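Local atomic coordinates of fatty acyl CoA synthetase FADD13 (FATTY-ACYL-CoA SYNTHETASE) (Mycobacterium tuberculosis, PDB entry 3R44), a protein that belongs to the AMP-binding enzymes of the ANL clan, which join a large N-terminal part to a smaller C-terminal domain. Residues Gln33-Pro38 / Val237-Met242; Lys117-Gly122 / Gly140-Trp145; Ala203-Val208 / Arg341-Thr346; Leu333-Ser338 / Tyr405-Asp410; Val441-Leu446 / Glu453-Ile458. One frame throughout, in Å; residues are numbered along the deposited sequence.

Interaction 1 (Gln33-Pro38 / Val237-Met242); sequences QAYVEP and VTLISM
Ser241 and Glu37 meet where the two parallel strands end. Ser241 OG donates to Glu37 OE1 at 2.6 Å and uses the anti lone pair of that oxygen. Tyr35 OH donates to the same Glu37 OE1 at 2.7 Å, but comes from above the carboxylate plane. Ser241 CB sits obliquely to the Tyr35 ring, 3.6 Å from Tyr35 CZ. At the other end Thr238 OG1 donates to Gln33 O at 2.6 Å, while Thr238 CG2 packs on Gln33 CB. Midway, on the other sheet face from Tyr35, Val36 CB meets Ile240 CD1 at 3.7 Å. These two side chains run alongside each other. Three backbone bonds run between: Leu239 N to Ala34 O, Val36 N to Leu239 O, and Ser241 N to Val36 O. Further out, strands 42-45 and 213-216 flank the pair in the large mixed sheet. A classic beta bulge sets Ala34 and Tyr35 together opposite Met44 of strand 42-45. Glu37 OE2 is hydrogen-bonded to Thr40 OG1. The buried Glu37 carboxylate therefore has hydroxyl partners at both oxygens, with two at OE1, which would tend to stabilise its negative charge.

Interaction 2 (Lys117-Gly122 / Gly140-Trp145); sequences KVVIYG and GTVTDW
Val118 pairs with Asp144, and Val119 with Trp145, in a short parallel ladder. The end-to-end directions of 117-121 and 141-145 differ by 29°. Val119 N bonds to Asp144 O at 2.8 Å. Before the ladder, Lys117 O takes Thr143 N at 2.8 Å. The same Lys117 O also receives two weak bonds, one from Asp144 N at 3.3 Å and one from Thr143 OG1. Lys117 CA makes a nearly straight CA-H...O contact with Thr141 O, 170° at the hydrogen. The two strands are the ends of a beta-alpha-beta crossover through helix 126-134, and strand 144-147 lies at the margin of a four-stranded parallel sheet. On the helix side, Val119 CG2 touches Val142 CG1 at 3.7 Å, and these side chains cross at about a right angle. Val119 CB also lies 3.8 Å from Trp145 CE3, with the valine next to the indole on the same sheet face. Val142 CG1 sits over one face of the Trp145 ring, offset toward its rim. Ile129 of helix 126-134 and Leu111 of helix 104-114 touch both Val119 and Trp145. On the other sheet face Val118 CG2 packs on Asp144 CB. Tyr121 CG stands between its backbone N and carbonyl carbon (chi1 67°), and the ring turns its edge to Trp145 C. One water lies 2.6 Å from Tyr121 OH and donates to Trp145 O at 3.2 Å.

Interaction 3 (Ala203-Val208 / Arg341-Thr346); sequences ASTIDV and RATMFT
Thr343 is the first residue of 341-346 to meet 203-208. Its CB lies 3.6 Å from Thr205 OG1, and its CG2 is 4.1 Å from Thr205 CG2. The two threonine side chains cross at about a right angle. Thr343 OG1 turns to another partner, Ser201 OG. Met344 follows and carries the polar link. Its backbone N donates to Thr205 OG1 at 3.0 Å, a nearly straight bond of 166°. Thr205 OG1 is anti to its carbonyl carbon (chi1 -54°) and is also hydrogen-bonded to Ser201 O one helical turn back. It thus gives a proton to the helix and takes one from the turn. Met344 CB and CG also lie close to this hydroxyl, with CB 3.5 Å from Thr205 OG1. Met344 CG also reaches Ser204 CB at 3.9 Å. Beyond CG the chain bends twice and leads away. Phe345 comes next, with the positive phi (70°) expected of the third residue of a type II turn. Its ring edge approaches Ser204, with CE2 3.8 Å from Ser204 OG and that oxygen near the ring plane. Ser204 OG is itself bonded to Ser200 O. The turn is closed by Thr346 N, which bonds to Thr343 O at 3.2 Å. Helix 192-205 begins among residues of the bound histidine's pocket, and the Phe345 side chain is about 9 Å from that ligand. The arrangement is a type II beta turn, Thr343 to Thr346, docked on helix 192-205 at this surface. The turn leads from strand 341-342, the margin of the mixed sheet, into strand 346-351 of the antiparallel sheet.

Interaction 4 (Leu333-Ser338 / Tyr405-Asp410); sequences LRKAGS and YLYIKD
Lys335 folds over Tyr405 because its chain is bent. CG is anti to the carbonyl carbon (chi1 -55°), and further bends follow at chi2, chi3 and chi4. Lys335 CG lies over one face of the Tyr405 ring, 4.0 Å from the centroid and offset toward the rim, a CH-pi contact. Lys335 CE is also over that ring and meets Tyr407 OH at 3.2 Å, at the edge of the Tyr407 ring. Ser338 OG is anti to its backbone N (chi1 -180°). It donates to Leu406 O at 2.7 Å from above the carbonyl plane and is also hydrogen-bonded to Gly340 N. Ser338 CB then rests over one face of Tyr407, 3.9 Å from the ring centroid. The same OG lies at the edge of the Tyr405 ring. The loop between strands 324-327 and 341-342 makes this contact through two overlapping turns, type I from Leu333 to Ala336 and type II from Lys335 to Ser338. It packs on strand 406-410, which pairs with 396-400 in a two-stranded antiparallel sheet. Arg334 NH1 is 2.9 Å from Tyr405 OH, at too poor an angle for a hydrogen bond, and the guanidinium and ring planes are 78° apart. Asp331 instead takes both groups, Arg334 NH1 in a salt bridge and Tyr405 OH in a hydrogen bond. Asp401 pairs with Lys335 NZ and also holds Tyr405 N. Two waters link the segments. One donates to Ala336 O at 2.7 Å and lies 2.5 Å from Tyr407 OH, in the plane of that ring. The other donates to Gly337 O at 2.8 Å and accepts from Ile408 N.

Interaction 5 (Val441-Leu446 / Glu453-Ile458); sequences VAVIGL and EIAAAI
Ala442 and Ile458 form a hydrogen-bonded pair whose flat groups are peptides. Ala442 N meets Ile458 O in its carbonyl plane. Ile458 N returns to Ala442 O at 2.8 Å, tilted 21° from the plane. Ile444 pairs with Ala456 and Leu446 with Ile454 in the same two-way manner, giving six bonds in all. Above and below the peptides lie the side chains. On one face of the sheet are Ala442, Ile444, Leu446, Ile454, Ala456 and Ile458. There Ile444 CG1 touches Ile458 CD1 at 3.5 Å, the two side chains crossing at a slant. Leu446 CD1 reaches Ala456 CB at 3.7 Å. Helix 504-511 covers part of this face through Leu507, which touches Ala442 and Ile444. On the other face, with CG1 anti to the backbone N (chi1 169°), Val443 spreads its branches, CG1 to Ala455 CB at 4.1 Å and CG2 to Ala457 CB at 3.9 Å. Helix 425-432 packs there. At the end where the chain turns back, Glu453 CA makes a CA-H...O contact with Leu446 O at 3.2 Å. Glu453 OE1 is bonded to Ile417 N. The pair is a beta hairpin of the C-terminal domain, and strand 487-490 extends it on the 454-461 side. The six bonds satisfy the N-H and C=O groups of Ala442, Ile444 and Leu446, while Glu429 and Lys504 meet Val443 N and O; the mostly apolar side chains on both faces pack against the two helices.

How the interactions relate
Interactions 1 and 5 are buried strand pairs, parallel in the first and antiparallel in the second. Interaction 2 is also a parallel strand pair, but it is partly exposed and lies at the margin of another sheet. Of the three strand pairs, interaction 1 is distinguished by a carboxylate held by hydroxyls. Interactions 3 and 4 rely on turns and side chains: interaction 3 is a surface contact with one hydrogen bond, interaction 4 an aromatic contact with waters. Interactions 1 and 3 reach the same mixed sheet and touch where Val237 packs on Val208. Arg341 of interaction 3 packs on Tyr405 of interaction 4. Interaction 5, in the C-terminal domain, comes within about 6 Å (nearest atoms) of interaction 4 without touching it and lies much farther from the others.

Interaction 1 (Gln33-Pro38 / Val237-Met242)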
# COMPACT_ATOMS: atom_id res chain seq x y z
N GLN A 33 -1.68 -1.97 -26.63
CA GLN A 33 -0.58 -2.28 -25.72
C GLN A 33 -0.98 -2.45 -24.25
O GLN A 33 -1.74 -1.62 -23.67
CB GLN A 33 0.55 -1.28 -25.83
CG GLN A 33 1.19 -1.20 -27.21
CD GLN A 33 2.44 -0.36 -27.12
OE1 GLN A 33 2.39 0.79 -26.78
NE2 GLN A 33 3.57 -0.99 -27.31
N ALA A 34 -0.55 -3.56 -23.66
CA ALA A 34 -0.88 -3.88 -22.26
C ALA A 34 0.25 -3.62 -21.29
O ALA A 34 0.04 -3.19 -20.15
CB ALA A 34 -1.35 -5.37 -22.14
N TYR A 35 1.47 -3.89 -21.75
CA TYR A 35 2.68 -3.89 -20.87
C TYR A 35 3.88 -3.52 -21.67
O TYR A 35 4.14 -4.17 -22.65
CB TYR A 35 2.83 -5.27 -20.21
CG TYR A 35 3.80 -5.29 -19.06
CD1 TYR A 35 3.33 -5.21 -17.75
CD2 TYR A 35 5.17 -5.38 -19.26
CE1 TYR A 35 4.18 -5.18 -16.70
CE2 TYR A 35 6.06 -5.37 -18.17
CZ TYR A 35 5.52 -5.28 -16.90
OH TYR A 35 6.32 -5.30 -15.78
N VAL A 36 4.54 -2.42 -21.32
CA VAL A 36 5.69 -1.91 -22.02
C VAL A 36 6.78 -1.70 -20.94
O VAL A 36 6.58 -0.91 -20.01
CB VAL A 36 5.40 -0.58 -22.73
CG1 VAL A 36 6.66 -0.08 -23.42
CG2 VAL A 36 4.25 -0.71 -23.73
N GLU A 37 7.91 -2.39 -21.08
CA GLU A 37 9.03 -2.30 -20.11
C GLU A 37 10.30 -2.07 -20.94
O GLU A 37 10.93 -3.06 -21.37
CB GLU A 37 9.15 -3.61 -19.30
CG GLU A 37 9.95 -3.50 -18.04
CD GLU A 37 9.72 -4.69 -17.14
OE1 GLU A 37 8.86 -4.61 -16.23
OE2 GLU A 37 10.40 -5.71 -17.38
N PRO A 38 10.64 -0.79 -21.25
CA PRO A 38 11.72 -0.53 -22.20
C PRO A 38 13.07 -1.10 -21.76
O PRO A 38 13.80 -1.59 -22.62
CB PRO A 38 11.75 1.01 -22.27
CG PRO A 38 10.32 1.37 -22.00
CD PRO A 38 10.01 0.49 -20.85
N VAL A 237 -5.87 0.35 -20.22
CA VAL A 237 -4.74 1.27 -19.99
C VAL A 237 -3.50 0.49 -20.28
O VAL A 237 -3.43 -0.70 -19.98
CB VAL A 237 -4.77 1.67 -18.55
CG1 VAL A 237 -3.47 2.34 -18.09
CG2 VAL A 237 -5.98 2.61 -18.35
N THR A 238 -2.49 1.13 -20.85
CA THR A 238 -1.22 0.49 -21.10
C THR A 238 -0.33 0.72 -19.89
O THR A 238 -0.04 1.86 -19.55
CB THR A 238 -0.56 1.09 -22.34
OG1 THR A 238 -1.43 0.98 -23.47
CG2 THR A 238 0.77 0.39 -22.73
N LEU A 239 0.18 -0.34 -19.27
CA LEU A 239 1.15 -0.23 -18.18
C LEU A 239 2.53 0.03 -18.75
O LEU A 239 2.96 -0.70 -19.65
CB LEU A 239 1.20 -1.51 -17.37
CG LEU A 239 0.06 -1.70 -16.44
CD1 LEU A 239 0.19 -3.14 -15.89
CD2 LEU A 239 0.15 -0.72 -15.29
N ILE A 240 3.18 1.09 -18.26
CA ILE A 240 4.55 1.39 -18.61
C ILE A 240 5.35 1.04 -17.37
O ILE A 240 5.21 1.66 -16.33
CB ILE A 240 4.72 2.86 -19.01
CG1 ILE A 240 3.69 3.26 -20.09
CG2 ILE A 240 6.17 3.13 -19.43
CD1 ILE A 240 3.75 2.46 -21.40
N SER A 241 6.20 0.04 -17.48
CA SER A 241 6.88 -0.46 -16.31
C SER A 241 8.33 0.05 -16.17
O SER A 241 9.13 -0.04 -17.12
CB SER A 241 6.86 -1.99 -16.32
OG SER A 241 7.67 -2.49 -15.29
N MET A 242 8.64 0.56 -14.97
CA MET A 242 10.00 0.90 -14.54
C MET A 242 10.35 0.08 -13.27
O MET A 242 10.05 0.51 -12.19
CB MET A 242 10.16 2.42 -14.27
CG MET A 242 11.59 2.85 -14.18
SD MET A 242 11.82 4.63 -13.74
CE MET A 242 13.09 5.09 -14.82

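Interaction 2 (Lys117-Gly122 / Gly140-Trp145)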
# COMPACT_ATOMS: atom_id res chain seq x y z
N LYS A 117 2.18 -23.56 -1.45
CA LYS A 117 2.58 -24.83 -2.04
C LYS A 117 3.75 -24.67 -3.00
O LYS A 117 4.59 -25.52 -3.13
CB LYS A 117 1.37 -25.38 -2.77
CG LYS A 117 1.49 -26.75 -3.36
CD LYS A 117 0.07 -27.26 -3.74
CE LYS A 117 0.15 -28.64 -4.41
NZ LYS A 117 0.87 -29.64 -3.56
N VAL A 118 3.77 -23.55 -3.73
CA VAL A 118 4.76 -23.30 -4.75
C VAL A 118 5.32 -21.94 -4.47
O VAL A 118 4.57 -21.04 -4.11
CB VAL A 118 4.10 -23.33 -6.16
CG1 VAL A 118 5.02 -22.76 -7.25
CG2 VAL A 118 3.67 -24.80 -6.50
N VAL A 119 6.63 -21.80 -4.60
CA VAL A 119 7.29 -20.51 -4.43
C VAL A 119 8.01 -20.17 -5.71
O VAL A 119 8.85 -20.94 -6.17
CB VAL A 119 8.26 -20.54 -3.24
CG1 VAL A 119 9.02 -19.20 -3.14
CG2 VAL A 119 7.42 -20.87 -1.94
N ILE A 120 7.63 -19.04 -6.31
CA ILE A 120 8.28 -18.57 -7.54
C ILE A 120 9.14 -17.35 -7.18
O ILE A 120 8.59 -16.36 -6.67
CB ILE A 120 7.27 -18.26 -8.63
CG1 ILE A 120 6.43 -19.51 -8.96
CG2 ILE A 120 8.04 -17.81 -9.90
CD1 ILE A 120 5.36 -19.26 -9.88
N TYR A 121 10.45 -17.44 -7.40
CA TYR A 121 11.35 -16.39 -6.98
C TYR A 121 12.29 -15.87 -8.03
O TYR A 121 12.79 -16.59 -8.92
CB TYR A 121 12.13 -16.81 -5.75
CG TYR A 121 13.10 -17.93 -5.97
CD1 TYR A 121 14.46 -17.68 -6.23
CD2 TYR A 121 12.68 -19.24 -5.94
CE1 TYR A 121 15.35 -18.73 -6.42
CE2 TYR A 121 13.55 -20.28 -6.15
CZ TYR A 121 14.86 -20.03 -6.38
OH TYR A 121 15.69 -21.13 -6.55
N GLY A 122 12.57 -14.58 -7.87
CA GLY A 122 13.44 -13.89 -8.77
C GLY A 122 14.85 -14.07 -8.34
O GLY A 122 15.14 -14.46 -7.20
N GLY A 140 6.81 -26.42 5.48
CA GLY A 140 6.57 -27.79 5.07
C GLY A 140 5.57 -28.01 3.94
O GLY A 140 5.52 -29.10 3.37
N THR A 141 4.76 -26.98 3.66
CA THR A 141 3.77 -27.01 2.60
C THR A 141 4.39 -26.80 1.21
O THR A 141 3.76 -27.13 0.21
CB THR A 141 2.66 -25.94 2.86
OG1 THR A 141 3.28 -24.64 2.98
CG2 THR A 141 1.89 -26.26 4.16
N VAL A 142 5.59 -26.22 1.14
CA VAL A 142 6.20 -25.88 -0.15
C VAL A 142 6.71 -27.16 -0.84
O VAL A 142 7.63 -27.78 -0.36
CB VAL A 142 7.34 -24.86 -0.04
CG1 VAL A 142 7.87 -24.54 -1.42
CG2 VAL A 142 6.85 -23.53 0.68
N THR A 143 6.07 -27.55 -1.93
CA THR A 143 6.48 -28.73 -2.69
C THR A 143 7.35 -28.30 -3.88
O THR A 143 8.06 -29.11 -4.47
CB THR A 143 5.22 -29.57 -3.14
OG1 THR A 143 4.38 -28.78 -4.01
CG2 THR A 143 4.38 -30.01 -1.91
N ASP A 144 7.36 -27.02 -4.21
CA ASP A 144 8.10 -26.54 -5.37
C ASP A 144 8.73 -25.18 -5.16
O ASP A 144 8.04 -24.25 -4.77
CB ASP A 144 7.17 -26.54 -6.58
CG ASP A 144 7.08 -27.89 -7.22
OD1 ASP A 144 8.14 -28.38 -7.69
OD2 ASP A 144 5.99 -28.50 -7.19
N TRP A 145 10.03 -25.08 -5.41
CA TRP A 145 10.73 -23.78 -5.43
C TRP A 145 11.25 -23.48 -6.84
O TRP A 145 12.11 -24.19 -7.35
CB TRP A 145 11.87 -23.80 -4.44
CG TRP A 145 11.56 -24.31 -3.07
CD1 TRP A 145 11.46 -25.61 -2.67
CD2 TRP A 145 11.35 -23.51 -1.90
NE1 TRP A 145 11.18 -25.67 -1.31
CE2 TRP A 145 11.11 -24.39 -0.82
CE3 TRP A 145 11.31 -22.13 -1.66
CZ2 TRP A 145 10.85 -23.94 0.48
CZ3 TRP A 145 11.06 -21.68 -0.36
CH2 TRP A 145 10.83 -22.58 0.69
O HOH W 1 15.17 -23.31 -7.85

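Interaction 3 (Ala203-Val208 / Arg341-Thr346)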
# COMPACT_ATOMS: atom_id res chain seq x y z
N ALA A 203 -11.18 3.23 -10.92
CA ALA A 203 -11.50 3.51 -12.30
C ALA A 203 -12.72 4.43 -12.44
O ALA A 203 -12.82 5.22 -13.39
CB ALA A 203 -11.74 2.24 -13.06
N SER A 204 -13.66 4.33 -11.50
CA SER A 204 -14.85 5.22 -11.49
C SER A 204 -14.68 6.54 -10.79
O SER A 204 -15.54 7.41 -10.90
CB SER A 204 -16.07 4.54 -10.86
OG SER A 204 -16.45 3.44 -11.65
N THR A 205 -13.57 6.72 -10.07
CA THR A 205 -13.36 7.89 -9.26
C THR A 205 -12.28 8.80 -9.87
O THR A 205 -12.47 9.99 -9.94
CB THR A 205 -12.97 7.50 -7.80
OG1 THR A 205 -13.98 6.60 -7.26
CG2 THR A 205 -12.79 8.77 -6.93
N ILE A 206 -11.16 8.24 -10.30
CA ILE A 206 -10.09 9.12 -10.84
C ILE A 206 -10.35 9.36 -12.31
O ILE A 206 -11.05 8.56 -12.95
CB ILE A 206 -8.68 8.53 -10.65
CG1 ILE A 206 -8.45 7.29 -11.50
CG2 ILE A 206 -8.41 8.21 -9.18
CD1 ILE A 206 -6.96 6.79 -11.34
N ASP A 207 -9.74 10.42 -12.87
CA ASP A 207 -9.88 10.69 -14.28
C ASP A 207 -8.94 9.78 -15.07
O ASP A 207 -7.87 10.20 -15.49
CB ASP A 207 -9.63 12.17 -14.58
CG ASP A 207 -9.77 12.54 -16.07
OD1 ASP A 207 -10.22 11.73 -16.95
OD2 ASP A 207 -9.42 13.69 -16.35
N VAL A 208 -9.32 8.52 -15.24
CA VAL A 208 -8.56 7.56 -16.06
C VAL A 208 -9.37 7.29 -17.33
O VAL A 208 -10.63 7.25 -17.27
CB VAL A 208 -8.25 6.26 -15.31
CG1 VAL A 208 -9.53 5.52 -14.87
CG2 VAL A 208 -7.31 5.35 -16.17
N ARG A 341 -11.98 12.56 -0.14
CA ARG A 341 -13.33 12.03 0.11
C ARG A 341 -13.40 10.52 -0.14
O ARG A 341 -12.58 9.96 -0.86
CB ARG A 341 -14.30 12.71 -0.86
CG ARG A 341 -14.59 14.20 -0.60
CD ARG A 341 -15.48 14.82 -1.66
NE ARG A 341 -16.17 15.96 -1.06
CZ ARG A 341 -16.57 17.01 -1.73
NH1 ARG A 341 -16.32 17.09 -3.02
NH2 ARG A 341 -17.17 17.99 -1.10
N ALA A 342 -14.45 9.89 0.36
CA ALA A 342 -14.73 8.51 0.03
C ALA A 342 -14.80 8.37 -1.50
O ALA A 342 -15.07 9.35 -2.23
CB ALA A 342 -16.09 8.07 0.67
N THR A 343 -14.45 7.20 -1.99
CA THR A 343 -14.47 6.89 -3.42
C THR A 343 -15.76 6.20 -3.82
O THR A 343 -16.64 5.88 -2.95
CB THR A 343 -13.28 6.04 -3.81
OG1 THR A 343 -13.30 4.78 -3.12
CG2 THR A 343 -12.01 6.79 -3.44
N MET A 344 -15.93 5.98 -5.13
CA MET A 344 -17.08 5.23 -5.58
C MET A 344 -16.98 3.88 -4.97
O MET A 344 -15.90 3.33 -4.80
CB MET A 344 -17.18 5.08 -7.10
CG MET A 344 -17.65 6.26 -7.76
SD MET A 344 -19.20 6.95 -7.15
CE MET A 344 -20.42 5.75 -7.68
N PHE A 345 -18.12 3.35 -4.58
CA PHE A 345 -18.22 1.98 -4.03
C PHE A 345 -17.61 1.81 -2.64
O PHE A 345 -17.42 0.69 -2.20
CB PHE A 345 -17.66 0.94 -5.01
CG PHE A 345 -18.21 1.08 -6.39
CD1 PHE A 345 -19.57 0.99 -6.61
CD2 PHE A 345 -17.37 1.36 -7.46
CE1 PHE A 345 -20.12 1.18 -7.92
CE2 PHE A 345 -17.89 1.53 -8.75
CZ PHE A 345 -19.26 1.47 -8.98
N THR A 346 -17.33 2.93 -1.97
CA THR A 346 -16.73 2.90 -0.62
C THR A 346 -17.48 3.86 0.29
O THR A 346 -17.76 5.01 -0.10
CB THR A 346 -15.20 3.23 -0.63
OG1 THR A 346 -14.56 2.63 0.51
CG2 THR A 346 -14.94 4.71 -0.58

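Interaction 4 (Leu333-Ser338 / Tyr405-Asp410)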
# COMPACT_ATOMS: atom_id res chain seq x y z
N LEU A 333 -4.60 21.45 -3.67
CA LEU A 333 -4.10 22.61 -2.97
C LEU A 333 -5.11 23.09 -1.95
O LEU A 333 -4.76 23.31 -0.77
CB LEU A 333 -3.80 23.70 -3.97
CG LEU A 333 -2.63 24.54 -3.51
CD1 LEU A 333 -1.41 23.67 -3.16
CD2 LEU A 333 -2.33 25.63 -4.59
N ARG A 334 -6.33 23.28 -2.45
CA ARG A 334 -7.54 23.56 -1.68
C ARG A 334 -7.48 22.82 -0.36
O ARG A 334 -7.61 23.45 0.70
CB ARG A 334 -8.78 23.07 -2.48
CG ARG A 334 -10.10 23.78 -2.28
CD ARG A 334 -11.24 22.91 -2.84
NE ARG A 334 -12.29 22.83 -1.85
CZ ARG A 334 -13.34 22.03 -1.89
NH1 ARG A 334 -13.50 21.19 -2.90
NH2 ARG A 334 -14.24 22.08 -0.90
N LYS A 335 -7.21 21.51 -0.40
CA LYS A 335 -7.31 20.66 0.81
C LYS A 335 -6.00 20.00 1.23
O LYS A 335 -5.99 18.82 1.62
CB LYS A 335 -8.39 19.56 0.66
CG LYS A 335 -9.77 20.06 0.32
CD LYS A 335 -10.33 21.03 1.33
CE LYS A 335 -10.90 20.39 2.57
NZ LYS A 335 -12.22 21.07 2.96
N ALA A 336 -4.92 20.79 1.18
CA ALA A 336 -3.58 20.35 1.61
C ALA A 336 -3.69 19.66 2.94
O ALA A 336 -4.28 20.21 3.90
CB ALA A 336 -2.62 21.49 1.72
N GLY A 337 -3.16 18.44 2.97
CA GLY A 337 -3.12 17.61 4.18
C GLY A 337 -4.29 16.64 4.33
O GLY A 337 -4.25 15.73 5.18
N SER A 338 -5.32 16.80 3.49
CA SER A 338 -6.43 15.86 3.48
C SER A 338 -6.08 14.59 2.69
O SER A 338 -5.32 14.65 1.73
CB SER A 338 -7.67 16.48 2.86
OG SER A 338 -8.71 15.54 2.88
N TYR A 405 -14.26 15.61 3.83
CA TYR A 405 -12.83 15.39 3.57
C TYR A 405 -12.21 14.77 4.81
O TYR A 405 -12.36 15.30 5.94
CB TYR A 405 -12.13 16.66 3.15
CG TYR A 405 -12.47 17.12 1.76
CD1 TYR A 405 -11.75 16.70 0.68
CD2 TYR A 405 -13.55 17.93 1.52
CE1 TYR A 405 -12.06 17.11 -0.63
CE2 TYR A 405 -13.90 18.32 0.21
CZ TYR A 405 -13.15 17.92 -0.83
OH TYR A 405 -13.46 18.36 -2.08
N LEU A 406 -11.54 13.65 4.61
CA LEU A 406 -10.83 12.92 5.66
C LEU A 406 -9.44 13.49 5.91
O LEU A 406 -8.68 13.76 4.97
CB LEU A 406 -10.66 11.46 5.23
CG LEU A 406 -9.90 10.54 6.18
CD1 LEU A 406 -10.60 10.56 7.55
CD2 LEU A 406 -9.80 9.08 5.67
N TYR A 407 -9.10 13.66 7.20
CA TYR A 407 -7.77 14.09 7.64
C TYR A 407 -7.30 13.02 8.60
O TYR A 407 -7.91 12.80 9.63
CB TYR A 407 -7.79 15.45 8.35
CG TYR A 407 -8.05 16.62 7.43
CD1 TYR A 407 -7.00 17.37 6.94
CD2 TYR A 407 -9.33 16.94 7.02
CE1 TYR A 407 -7.20 18.43 6.07
CE2 TYR A 407 -9.56 18.01 6.13
CZ TYR A 407 -8.50 18.74 5.68
OH TYR A 407 -8.69 19.77 4.82
N ILE A 408 -6.25 12.30 8.24
CA ILE A 408 -5.70 11.32 9.13
C ILE A 408 -4.83 11.96 10.20
O ILE A 408 -3.90 12.74 9.93
CB ILE A 408 -4.92 10.23 8.37
CG1 ILE A 408 -5.82 9.51 7.36
CG2 ILE A 408 -4.26 9.21 9.34
CD1 ILE A 408 -6.72 8.51 7.90
N LYS A 409 -5.12 11.61 11.43
CA LYS A 409 -4.41 12.20 12.56
C LYS A 409 -3.32 11.32 13.10
O LYS A 409 -2.29 11.82 13.54
CB LYS A 409 -5.38 12.54 13.70
CG LYS A 409 -6.41 13.57 13.35
CD LYS A 409 -5.77 14.87 12.92
CE LYS A 409 -6.78 15.92 12.48
NZ LYS A 409 -7.71 16.30 13.62
N ASP A 410 -3.57 10.01 13.13
CA ASP A 410 -2.58 9.05 13.63
C ASP A 410 -2.87 7.68 13.05
O ASP A 410 -4.01 7.40 12.66
CB ASP A 410 -2.66 8.94 15.14
CG ASP A 410 -1.37 9.30 15.83
OD1 ASP A 410 -0.25 9.24 15.23
OD2 ASP A 410 -1.51 9.70 17.00
O HOH W 2 -6.75 21.24 4.52
O HOH W 3 -4.75 13.10 5.95

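Interaction 5 (Val441-Leu446 / Glu453-Ile458)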
# COMPACT_ATOMS: atom_id res chain seq x y z
N VAL A 441 6.41 19.37 18.23
CA VAL A 441 6.30 18.22 19.16
C VAL A 441 6.03 16.93 18.40
O VAL A 441 5.25 16.92 17.43
CB VAL A 441 5.20 18.43 20.26
CG1 VAL A 441 3.86 18.65 19.66
CG2 VAL A 441 5.15 17.24 21.24
N ALA A 442 6.69 15.86 18.80
CA ALA A 442 6.38 14.53 18.28
C ALA A 442 6.33 13.64 19.47
O ALA A 442 7.24 13.69 20.29
CB ALA A 442 7.47 14.06 17.37
N VAL A 443 5.35 12.73 19.51
CA VAL A 443 5.19 11.78 20.62
C VAL A 443 5.41 10.36 20.09
O VAL A 443 4.87 9.99 19.02
CB VAL A 443 3.81 11.91 21.31
CG1 VAL A 443 3.53 10.72 22.30
CG2 VAL A 443 3.71 13.27 22.04
N ILE A 444 6.24 9.62 20.81
CA ILE A 444 6.49 8.19 20.57
C ILE A 444 6.40 7.38 21.85
O ILE A 444 6.58 7.89 22.97
CB ILE A 444 7.89 7.92 19.97
CG1 ILE A 444 8.99 8.48 20.87
CG2 ILE A 444 7.96 8.47 18.55
CD1 ILE A 444 10.44 7.99 20.51
N GLY A 445 6.21 6.08 21.71
CA GLY A 445 6.31 5.22 22.86
C GLY A 445 7.76 4.81 22.99
O GLY A 445 8.45 4.62 21.95
N LEU A 446 8.22 4.71 24.23
CA LEU A 446 9.53 4.16 24.56
C LEU A 446 9.30 2.99 25.46
O LEU A 446 8.39 3.02 26.28
CB LEU A 446 10.39 5.20 25.29
CG LEU A 446 10.88 6.34 24.40
CD1 LEU A 446 11.63 7.35 25.21
CD2 LEU A 446 11.75 5.87 23.24
N GLU A 453 5.03 0.39 27.37
CA GLU A 453 5.53 1.59 26.70
C GLU A 453 4.99 2.77 27.45
O GLU A 453 3.90 2.71 28.01
CB GLU A 453 5.03 1.76 25.24
CG GLU A 453 5.32 0.67 24.27
CD GLU A 453 4.68 1.00 22.89
OE1 GLU A 453 3.50 0.61 22.66
OE2 GLU A 453 5.35 1.71 22.08
N ILE A 454 5.76 3.84 27.45
CA ILE A 454 5.32 5.08 28.00
C ILE A 454 5.32 6.10 26.83
O ILE A 454 6.12 6.00 25.92
CB ILE A 454 6.23 5.58 29.16
CG1 ILE A 454 7.66 5.75 28.70
CG2 ILE A 454 6.12 4.65 30.37
CD1 ILE A 454 8.42 6.81 29.51
N ALA A 455 4.42 7.07 26.88
CA ALA A 455 4.40 8.13 25.90
C ALA A 455 5.42 9.16 26.27
O ALA A 455 5.40 9.69 27.36
CB ALA A 455 3.03 8.78 25.87
N ALA A 456 6.37 9.39 25.37
CA ALA A 456 7.40 10.37 25.50
C ALA A 456 7.13 11.48 24.49
O ALA A 456 7.03 11.23 23.29
CB ALA A 456 8.78 9.77 25.16
N ALA A 457 7.01 12.70 24.97
CA ALA A 457 6.92 13.88 24.08
C ALA A 457 8.28 14.46 23.80
O ALA A 457 8.97 14.91 24.71
CB ALA A 457 6.01 14.94 24.76
N ILE A 458 8.67 14.47 22.52
CA ILE A 458 9.91 15.09 22.07
C ILE A 458 9.55 16.51 21.59
O ILE A 458 8.75 16.71 20.66
CB ILE A 458 10.60 14.25 21.00
CG1 ILE A 458 10.90 12.82 21.54
CG2 ILE A 458 11.91 14.90 20.69
CD1 ILE A 458 9.91 11.88 21.28
O HOH W 4 6.95 3.63 19.66